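Local coordinates for protein dihydropteroate synthase (Xanthomonas albilineans, PDB 6Q62) that probably catalyses the condensation of para-aminobenzoate with 6-hydroxymethyl-7,8-dihydropterin diphosphate to 7,8-dihydropteroate, a precursor of folate, at residues V46-G49 with L50-A53; N202-L205 with L206-P210; A267-D270 with A271-W275. One frame throughout, in Å; residues are numbered along the deposited sequence.

Contact 1. Residues V46-G49 with L50-A53; sequences VAHG and LRLA
Leu-52 packs over one face of the His-48 ring, one turn further along helix 41-54, which is the helical arm of a beta-alpha-beta unit in the TIM-barrel fold, between strands 21-27 and 59-63. The overlap is a CH-pi contact: CG of Leu-52 stands 4.2 Å from the centroid of the His-48 ring, offset toward the rim, and CD1 of Leu-52 reaches NE2 of His-48 at 3.7 Å. His-48 carries CG anti to its backbone nitrogen (chi1 -172°), which swings the ring along the helix toward the next turn. Apolar contact is looser between Val-46 and Leu-50, with CG1 of Val-46 4.3 Å from CD1 of Leu-50; both side chains also lie on Leu-90 of helix 76-93, joining the two barrel helices. Routine i to i+4 backbone bonds run through the turn, among them Leu-52 N to His-48 O at 2.9 Å. Charge enters through Arg-51, whose NH1 forms a salt bridge with Glu-55. A bend at chi3 (69°) turns the guanidinium toward the imidazole, the two planes 55° apart, and brings NH2 of Arg-51 to the edge of the His-48 ring, 3.0 Å from CE1 of His-48.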
ATOM      1  N   VAL A  46     -26.661  -5.839  -2.428  1.00  9.03           N
ATOM      2  CA  VAL A  46     -27.052  -4.748  -1.531  1.00  9.32           C
ATOM      3  C   VAL A  46     -26.226  -4.871  -0.245  1.00 12.80           C
ATOM      4  O   VAL A  46     -25.592  -3.903   0.152  1.00 10.80           O
ATOM      5  CB  VAL A  46     -28.573  -4.714  -1.267  1.00 12.73           C
ATOM      6  CG1 VAL A  46     -28.932  -3.759  -0.132  1.00 12.31           C
ATOM      7  CG2 VAL A  46     -29.333  -4.339  -2.548  1.00 11.73           C
ATOM      8  N   ALA A  47     -26.179  -6.066   0.365  1.00 10.76           N
ATOM      9  CA  ALA A  47     -25.376  -6.261   1.583  1.00 11.97           C
ATOM     10  C   ALA A  47     -23.897  -5.912   1.330  1.00 13.97           C
ATOM     11  O   ALA A  47     -23.254  -5.289   2.182  1.00 12.00           O
ATOM     12  CB  ALA A  47     -25.511  -7.698   2.073  1.00 12.67           C
ATOM     13  N   HIS A  48     -23.359  -6.283   0.153  1.00 10.73           N
ATOM     14  CA  HIS A  48     -21.980  -5.938  -0.171  1.00 10.92           C
ATOM     15  C   HIS A  48     -21.767  -4.412  -0.279  1.00 12.14           C
ATOM     16  O   HIS A  48     -20.806  -3.895   0.299  1.00 10.70           O
ATOM     17  CB  HIS A  48     -21.518  -6.671  -1.448  1.00 12.63           C
ATOM     18  CG  HIS A  48     -20.056  -6.512  -1.710  1.00 17.21           C
ATOM     19  ND1 HIS A  48     -19.111  -6.948  -0.792  1.00 19.82           N
ATOM     20  CD2 HIS A  48     -19.414  -5.967  -2.768  1.00 19.87           C
ATOM     21  CE1 HIS A  48     -17.935  -6.647  -1.324  1.00 19.28           C
ATOM     22  NE2 HIS A  48     -18.063  -6.043  -2.494  1.00 19.21           N
ATOM     23  N   GLY A  49     -22.674  -3.704  -0.960  1.00  9.18           N
ATOM     24  CA  GLY A  49     -22.593  -2.246  -1.069  1.00  7.60           C
ATOM     25  C   GLY A  49     -22.689  -1.585   0.302  1.00 10.80           C
ATOM     26  O   GLY A  49     -21.935  -0.649   0.584  1.00 10.52           O
ATOM     27  N   LEU A  50     -23.527  -2.135   1.198  1.00 10.77           N
ATOM     28  CA  LEU A  50     -23.631  -1.585   2.567  1.00 11.40           C
ATOM     29  C   LEU A  50     -22.331  -1.781   3.347  1.00 14.83           C
ATOM     30  O   LEU A  50     -21.900  -0.868   4.064  1.00 14.24           O
ATOM     31  CB  LEU A  50     -24.795  -2.205   3.333  1.00 11.22           C
ATOM     32  CG  LEU A  50     -26.203  -1.850   2.848  1.00 16.51           C
ATOM     33  CD1 LEU A  50     -27.247  -2.577   3.670  1.00 17.17           C
ATOM     34  CD2 LEU A  50     -26.456  -0.356   2.887  1.00 17.66           C
ATOM     35  N   ARG A  51     -21.665  -2.930   3.140  1.00 10.82           N
ATOM     36  CA  ARG A  51     -20.370  -3.231   3.780  1.00 10.49           C
ATOM     37  C   ARG A  51     -19.310  -2.254   3.257  1.00 12.20           C
ATOM     38  O   ARG A  51     -18.541  -1.707   4.041  1.00 12.51           O
ATOM     39  CB  ARG A  51     -19.939  -4.689   3.525  1.00 13.69           C
ATOM     40  CG  ARG A  51     -18.585  -4.998   4.154  1.00 20.50           C
ATOM     41  CD  ARG A  51     -18.222  -6.457   4.215  1.00 33.52           C
ATOM     42  NE  ARG A  51     -17.962  -7.048   2.903  1.00 40.88           N
ATOM     43  CZ  ARG A  51     -16.775  -7.082   2.304  1.00 58.52           C
ATOM     44  NH1 ARG A  51     -15.718  -6.526   2.877  1.00 43.61           N
ATOM     45  NH2 ARG A  51     -16.636  -7.674   1.130  1.00 46.64           N
ATOM     46  N   LEU A  52     -19.306  -1.981   1.935  1.00  9.72           N
ATOM     47  CA  LEU A  52     -18.347  -1.029   1.373  1.00  9.35           C
ATOM     48  C   LEU A  52     -18.573   0.395   1.889  1.00 12.03           C
ATOM     49  O   LEU A  52     -17.598   1.122   2.133  1.00  9.36           O
ATOM     50  CB  LEU A  52     -18.326  -1.093  -0.163  1.00  9.40           C
ATOM     51  CG  LEU A  52     -17.936  -2.455  -0.772  1.00 11.96           C
ATOM     52  CD1 LEU A  52     -17.726  -2.317  -2.267  1.00 12.18           C
ATOM     53  CD2 LEU A  52     -16.687  -3.069  -0.094  1.00 12.68           C
ATOM     54  N   ALA A  53     -19.843   0.810   2.050  1.00  9.95           N
ATOM     55  CA  ALA A  53     -20.154   2.109   2.644  1.00 11.68           C
ATOM     56  C   ALA A  53     -19.586   2.133   4.079  1.00 14.07           C
ATOM     57  O   ALA A  53     -18.908   3.089   4.425  1.00 13.99           O
ATOM     58  CB  ALA A  53     -21.652   2.348   2.689  1.00 12.40           C
TER

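Contact 2. Residues N202-L205 with L206-P210; sequences NVQL and LAHLP
Gln-204 and His-208 lie side by side and point the same way at the C-terminal end of helix 199-207, with amide and imidazole planes 32° apart. A bend at chi2 (-69°) folds the glutamine chain toward the histidine, and OE1 of Gln-204 lies 3.2 Å from CE1 of His-208. The ring itself is turned back onto the main chain: with CG beside its own backbone nitrogen, His-208 directs ND1 to Gln-204 O at 3.0 Å, in a bond bent to 142° at the hydrogen. The same carbonyl oxygen receives the backbone N of His-208 at 2.9 Å, and the two donors arrive from opposite faces of the carbonyl plane. His-208 is the first residue to leave helical backbone angles, and Leu-209 N makes a backbone hydrogen bond to Leu-206 O at 3.2 Å as the chain moves toward helix 209-212. Leu-205 packs on Val-162 and Val-166 of helix 162-179, while Leu-206 and Leu-209 both meet Ala-252 of helix 242-254. Val-281 of the second subunit lies against Gln-204 and His-208. Since ND1 donates to a carbonyl, it carries a proton, and one oxygen at the helix end is gripped by both the backbone and the side chain of a single residue.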
ATOM      1  N   ASN A 202      -0.175  -1.214 -19.177  1.00 13.17           N
ATOM      2  CA  ASN A 202      -0.806  -0.731 -17.934  1.00 12.53           C
ATOM      3  C   ASN A 202       0.205   0.013 -17.049  1.00 15.77           C
ATOM      4  O   ASN A 202      -0.110   1.062 -16.480  1.00 12.17           O
ATOM      5  CB  ASN A 202      -1.421  -1.894 -17.185  1.00 14.89           C
ATOM      6  CG  ASN A 202      -2.700  -2.356 -17.832  1.00 23.48           C
ATOM      7  OD1 ASN A 202      -3.519  -1.554 -18.256  1.00 19.45           O
ATOM      8  ND2 ASN A 202      -2.885  -3.647 -17.958  1.00 24.16           N
ATOM      9  N   VAL A 203       1.442  -0.514 -16.967  1.00 13.12           N
ATOM     10  CA  VAL A 203       2.512   0.109 -16.185  1.00 13.32           C
ATOM     11  C   VAL A 203       2.890   1.462 -16.806  1.00 16.96           C
ATOM     12  O   VAL A 203       3.037   2.450 -16.080  1.00 17.06           O
ATOM     13  CB  VAL A 203       3.723  -0.848 -16.045  1.00 17.39           C
ATOM     14  CG1 VAL A 203       4.923  -0.141 -15.408  1.00 18.00           C
ATOM     15  CG2 VAL A 203       3.344  -2.085 -15.238  1.00 17.54           C
ATOM     16  N   GLN A 204       2.979   1.524 -18.156  1.00 16.34           N
ATOM     17  CA  GLN A 204       3.262   2.774 -18.873  1.00 16.11           C
ATOM     18  C   GLN A 204       2.198   3.824 -18.576  1.00 16.44           C
ATOM     19  O   GLN A 204       2.529   4.973 -18.287  1.00 16.55           O
ATOM     20  CB  GLN A 204       3.327   2.546 -20.390  1.00 18.59           C
ATOM     21  CG  GLN A 204       4.602   1.858 -20.895  1.00 33.54           C
ATOM     22  CD  GLN A 204       5.842   2.717 -20.790  1.00 46.32           C
ATOM     23  OE1 GLN A 204       5.826   3.936 -21.018  1.00 36.39           O
ATOM     24  NE2 GLN A 204       6.947   2.085 -20.447  1.00 45.18           N
ATOM     25  N   LEU A 205       0.918   3.441 -18.652  1.00 12.91           N
ATOM     26  CA  LEU A 205      -0.178   4.380 -18.402  1.00 11.96           C
ATOM     27  C   LEU A 205      -0.201   4.886 -16.987  1.00 14.77           C
ATOM     28  O   LEU A 205      -0.561   6.048 -16.765  1.00 16.41           O
ATOM     29  CB  LEU A 205      -1.537   3.742 -18.739  1.00 12.16           C
ATOM     30  CG  LEU A 205      -1.845   3.582 -20.236  1.00 16.30           C
ATOM     31  CD1 LEU A 205      -2.939   2.576 -20.432  1.00 17.91           C
ATOM     32  CD2 LEU A 205      -2.227   4.932 -20.873  1.00 18.42           C
ATOM     33  N   LEU A 206       0.153   4.015 -16.018  1.00 12.55           N
ATOM     34  CA  LEU A 206       0.198   4.407 -14.607  1.00 12.29           C
ATOM     35  C   LEU A 206       1.389   5.329 -14.359  1.00 15.67           C
ATOM     36  O   LEU A 206       1.233   6.375 -13.738  1.00 14.15           O
ATOM     37  CB  LEU A 206       0.285   3.170 -13.697  1.00 12.28           C
ATOM     38  CG  LEU A 206       0.335   3.390 -12.172  1.00 14.97           C
ATOM     39  CD1 LEU A 206      -0.784   4.302 -11.704  1.00 15.76           C
ATOM     40  CD2 LEU A 206       0.218   2.033 -11.448  1.00 13.72           C
ATOM     41  N   ALA A 207       2.552   4.984 -14.914  1.00 11.68           N
ATOM     42  CA  ALA A 207       3.741   5.820 -14.739  1.00 12.77           C
ATOM     43  C   ALA A 207       3.521   7.214 -15.357  1.00 18.02           C
ATOM     44  O   ALA A 207       3.933   8.205 -14.763  1.00 19.98           O
ATOM     45  CB  ALA A 207       4.948   5.142 -15.375  1.00 13.26           C
ATOM     46  N   HIS A 208       2.829   7.282 -16.508  1.00 16.04           N
ATOM     47  CA  HIS A 208       2.554   8.534 -17.229  1.00 17.24           C
ATOM     48  C   HIS A 208       1.174   9.126 -16.958  1.00 19.23           C
ATOM     49  O   HIS A 208       0.734  10.017 -17.683  1.00 17.19           O
ATOM     50  CB  HIS A 208       2.778   8.351 -18.729  1.00 19.00           C
ATOM     51  CG  HIS A 208       4.194   8.067 -19.090  1.00 23.46           C
ATOM     52  ND1 HIS A 208       4.604   6.802 -19.400  1.00 26.25           N
ATOM     53  CD2 HIS A 208       5.250   8.905 -19.182  1.00 26.47           C
ATOM     54  CE1 HIS A 208       5.882   6.902 -19.717  1.00 26.05           C
ATOM     55  NE2 HIS A 208       6.322   8.141 -19.567  1.00 26.73           N
ATOM     56  N   LEU A 209       0.510   8.678 -15.875  1.00 15.87           N
ATOM     57  CA  LEU A 209      -0.803   9.197 -15.491  1.00 15.28           C
ATOM     58  C   LEU A 209      -0.850  10.736 -15.351  1.00 18.25           C
ATOM     59  O   LEU A 209      -1.872  11.323 -15.723  1.00 16.83           O
ATOM     60  CB  LEU A 209      -1.314   8.504 -14.223  1.00 15.73           C
ATOM     61  CG  LEU A 209      -2.838   8.474 -14.038  1.00 21.09           C
ATOM     62  CD1 LEU A 209      -3.522   7.665 -15.150  1.00 20.31           C
ATOM     63  CD2 LEU A 209      -3.201   7.870 -12.701  1.00 23.41           C
ATOM     64  N   PRO A 210       0.201  11.445 -14.859  1.00 17.16           N
ATOM     65  CA  PRO A 210       0.094  12.911 -14.769  1.00 18.23           C
ATOM     66  C   PRO A 210      -0.228  13.590 -16.101  1.00 21.84           C
ATOM     67  O   PRO A 210      -0.897  14.615 -16.090  1.00 23.36           O
ATOM     68  CB  PRO A 210       1.471  13.322 -14.239  1.00 19.72           C
ATOM     69  CG  PRO A 210       1.934  12.134 -13.465  1.00 23.55           C
ATOM     70  CD  PRO A 210       1.496  10.985 -14.306  1.00 18.70           C
TER

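Contact 3. Residues A267-D270 with A271-W275; sequences ATVD and ALTVW
Thr-273 lays its hydroxyl over the backbone carbonyl of Val-269, one turn earlier, with OG1 of Thr-273 only 2.7 Å from O of Val-269. The hydroxyl comes from above the carbonyl plane, 44° out of it. Backbone N of Thr-273 donates to the same oxygen at 2.9 Å, from a position much nearer that plane, so a single acceptor is held by both donors of one residue. The threonine has OG1 beside its own nitrogen (chi1 -61°), the torsion that folds the hydroxyl back along the helix; its CB also closes on Val-269 O, at 3.3 Å, and CG1 of Val-269 meets OG1 of Thr-273 at 3.9 Å.

On another side of the helix, Thr-268 and Leu-272 run side by side in the same direction, CG2 of Thr-268 touching CD1 of Leu-272 at 4.0 Å, while CG of Leu-272 rests 3.3 Å from Thr-268 O. The threonine hydroxyl is used elsewhere, bonding to Asp-264 O. This is helix 265-279, which follows strand 259-262 of the TIM barrel, and both side chains pack on Val-22 of the neighbouring strand 21-27.

Ala-267 and Ala-271 face Val-246 of helix 242-254, and Ala-267 also lines the pocket of the bound indole-2-carboxylic acid. They and Thr-273 also belong to the dimer interface, packing on Ala-243, Ala-247 and Leu-232 of the second subunit, respectively. The buried carboxylate of Asp-270 makes a salt bridge across the same interface, its OD2 pairing with NE of Arg-235 of the second subunit.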
ATOM      1  N   ALA A 267      -8.971  -1.336   3.015  1.00  8.67           N
ATOM      2  CA  ALA A 267      -7.519  -1.291   2.848  1.00  9.31           C
ATOM      3  C   ALA A 267      -7.060  -0.083   2.063  1.00 10.23           C
ATOM      4  O   ALA A 267      -6.066   0.557   2.443  1.00  9.92           O
ATOM      5  CB  ALA A 267      -7.024  -2.575   2.189  1.00 10.98           C
ATOM      6  N   THR A 268      -7.793   0.271   0.976  1.00  5.61           N
ATOM      7  CA  THR A 268      -7.441   1.425   0.171  1.00  4.51           C
ATOM      8  C   THR A 268      -7.632   2.721   0.977  1.00  9.06           C
ATOM      9  O   THR A 268      -6.775   3.602   0.937  1.00 11.11           O
ATOM     10  CB  THR A 268      -8.257   1.423  -1.158  1.00 10.85           C
ATOM     11  OG1 THR A 268      -8.049   0.173  -1.861  1.00  9.02           O
ATOM     12  CG2 THR A 268      -7.868   2.590  -2.073  1.00 11.39           C
ATOM     13  N   VAL A 269      -8.732   2.811   1.740  1.00  6.76           N
ATOM     14  CA  VAL A 269      -8.971   3.988   2.577  1.00  6.67           C
ATOM     15  C   VAL A 269      -7.825   4.160   3.574  1.00  9.36           C
ATOM     16  O   VAL A 269      -7.299   5.251   3.712  1.00 10.20           O
ATOM     17  CB  VAL A 269     -10.346   3.919   3.268  1.00  9.17           C
ATOM     18  CG1 VAL A 269     -10.470   4.996   4.359  1.00  9.39           C
ATOM     19  CG2 VAL A 269     -11.449   4.067   2.224  1.00  8.95           C
ATOM     20  N   ASP A 270      -7.413   3.079   4.216  1.00  9.25           N
ATOM     21  CA  ASP A 270      -6.280   3.140   5.177  1.00  8.58           C
ATOM     22  C   ASP A 270      -5.001   3.631   4.525  1.00 11.20           C
ATOM     23  O   ASP A 270      -4.320   4.523   5.063  1.00 11.88           O
ATOM     24  CB  ASP A 270      -6.080   1.756   5.808  1.00  9.90           C
ATOM     25  CG  ASP A 270      -7.117   1.418   6.858  1.00 17.82           C
ATOM     26  OD1 ASP A 270      -8.135   2.145   6.953  1.00 16.80           O
ATOM     27  OD2 ASP A 270      -6.938   0.421   7.560  1.00 17.25           O
ATOM     28  N   ALA A 271      -4.680   3.100   3.330  1.00  7.62           N
ATOM     29  CA  ALA A 271      -3.471   3.524   2.626  1.00  8.66           C
ATOM     30  C   ALA A 271      -3.518   4.991   2.270  1.00 12.27           C
ATOM     31  O   ALA A 271      -2.522   5.682   2.434  1.00 10.60           O
ATOM     32  CB  ALA A 271      -3.272   2.706   1.352  1.00  9.42           C
ATOM     33  N   LEU A 272      -4.671   5.460   1.740  1.00 11.04           N
ATOM     34  CA  LEU A 272      -4.800   6.861   1.356  1.00 10.02           C
ATOM     35  C   LEU A 272      -4.764   7.758   2.580  1.00 12.33           C
ATOM     36  O   LEU A 272      -4.300   8.892   2.473  1.00 11.35           O
ATOM     37  CB  LEU A 272      -6.103   7.090   0.588  1.00 10.13           C
ATOM     38  CG  LEU A 272      -6.186   6.402  -0.760  1.00 12.77           C
ATOM     39  CD1 LEU A 272      -7.629   6.510  -1.281  1.00 13.56           C
ATOM     40  CD2 LEU A 272      -5.224   7.042  -1.758  1.00 14.85           C
ATOM     41  N   THR A 273      -5.286   7.276   3.711  1.00  9.35           N
ATOM     42  CA  THR A 273      -5.307   8.067   4.954  1.00  9.65           C
ATOM     43  C   THR A 273      -3.872   8.323   5.445  1.00 11.56           C
ATOM     44  O   THR A 273      -3.539   9.468   5.787  1.00 11.75           O
ATOM     45  CB  THR A 273      -6.189   7.384   6.013  1.00 13.60           C
ATOM     46  OG1 THR A 273      -7.521   7.311   5.491  1.00 16.08           O
ATOM     47  CG2 THR A 273      -6.210   8.138   7.345  1.00 12.87           C
ATOM     48  N   VAL A 274      -3.001   7.274   5.417  1.00  7.80           N
ATOM     49  CA  VAL A 274      -1.606   7.419   5.838  1.00  7.96           C
ATOM     50  C   VAL A 274      -0.924   8.415   4.915  1.00 12.33           C
ATOM     51  O   VAL A 274      -0.247   9.336   5.376  1.00 12.04           O
ATOM     52  CB  VAL A 274      -0.863   6.051   5.877  1.00 10.39           C
ATOM     53  CG1 VAL A 274       0.627   6.261   6.196  1.00  9.15           C
ATOM     54  CG2 VAL A 274      -1.507   5.119   6.906  1.00  9.54           C
ATOM     55  N   TRP A 275      -1.121   8.244   3.586  1.00 11.69           N
ATOM     56  CA  TRP A 275      -0.529   9.134   2.608  1.00 12.32           C
ATOM     57  C   TRP A 275      -0.998  10.581   2.799  1.00 13.59           C
ATOM     58  O   TRP A 275      -0.157  11.473   2.776  1.00 13.02           O
ATOM     59  CB  TRP A 275      -0.788   8.636   1.187  1.00 11.89           C
ATOM     60  CG  TRP A 275      -0.384   9.625   0.125  1.00 13.89           C
ATOM     61  CD1 TRP A 275       0.871  10.097  -0.137  1.00 17.36           C
ATOM     62  CD2 TRP A 275      -1.253  10.237  -0.829  1.00 15.55           C
ATOM     63  NE1 TRP A 275       0.828  10.993  -1.189  1.00 17.79           N
ATOM     64  CE2 TRP A 275      -0.463  11.079  -1.645  1.00 19.23           C
ATOM     65  CE3 TRP A 275      -2.620  10.152  -1.074  1.00 17.83           C
ATOM     66  CZ2 TRP A 275      -1.009  11.841  -2.685  1.00 19.49           C
ATOM     67  CZ3 TRP A 275      -3.158  10.903  -2.108  1.00 19.92           C
ATOM     68  CH2 TRP A 275      -2.354  11.735  -2.900  1.00 20.59           C
TER

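From the N terminus, the chain passes through contact 1 on helix 41-54, contact 2 at the end of helix 199-207 and contact 3 on helix 265-279. Each is local, spanning about a helical turn without closing a long loop, and they come in series, neither nested nor crossed. Contacts 1 and 2 lie on opposite sides of the chain's centre, their centres about 31 Å apart. Contact 3 is closer to both, with nearest atoms about 7 Å from contact 1 and 11 Å from contact 2. Strand 21-27 relates contacts 1 and 3: it precedes the helix of one and packs against the other. Helix 242-254 lies against contacts 2 and 3, which both meet the second subunit.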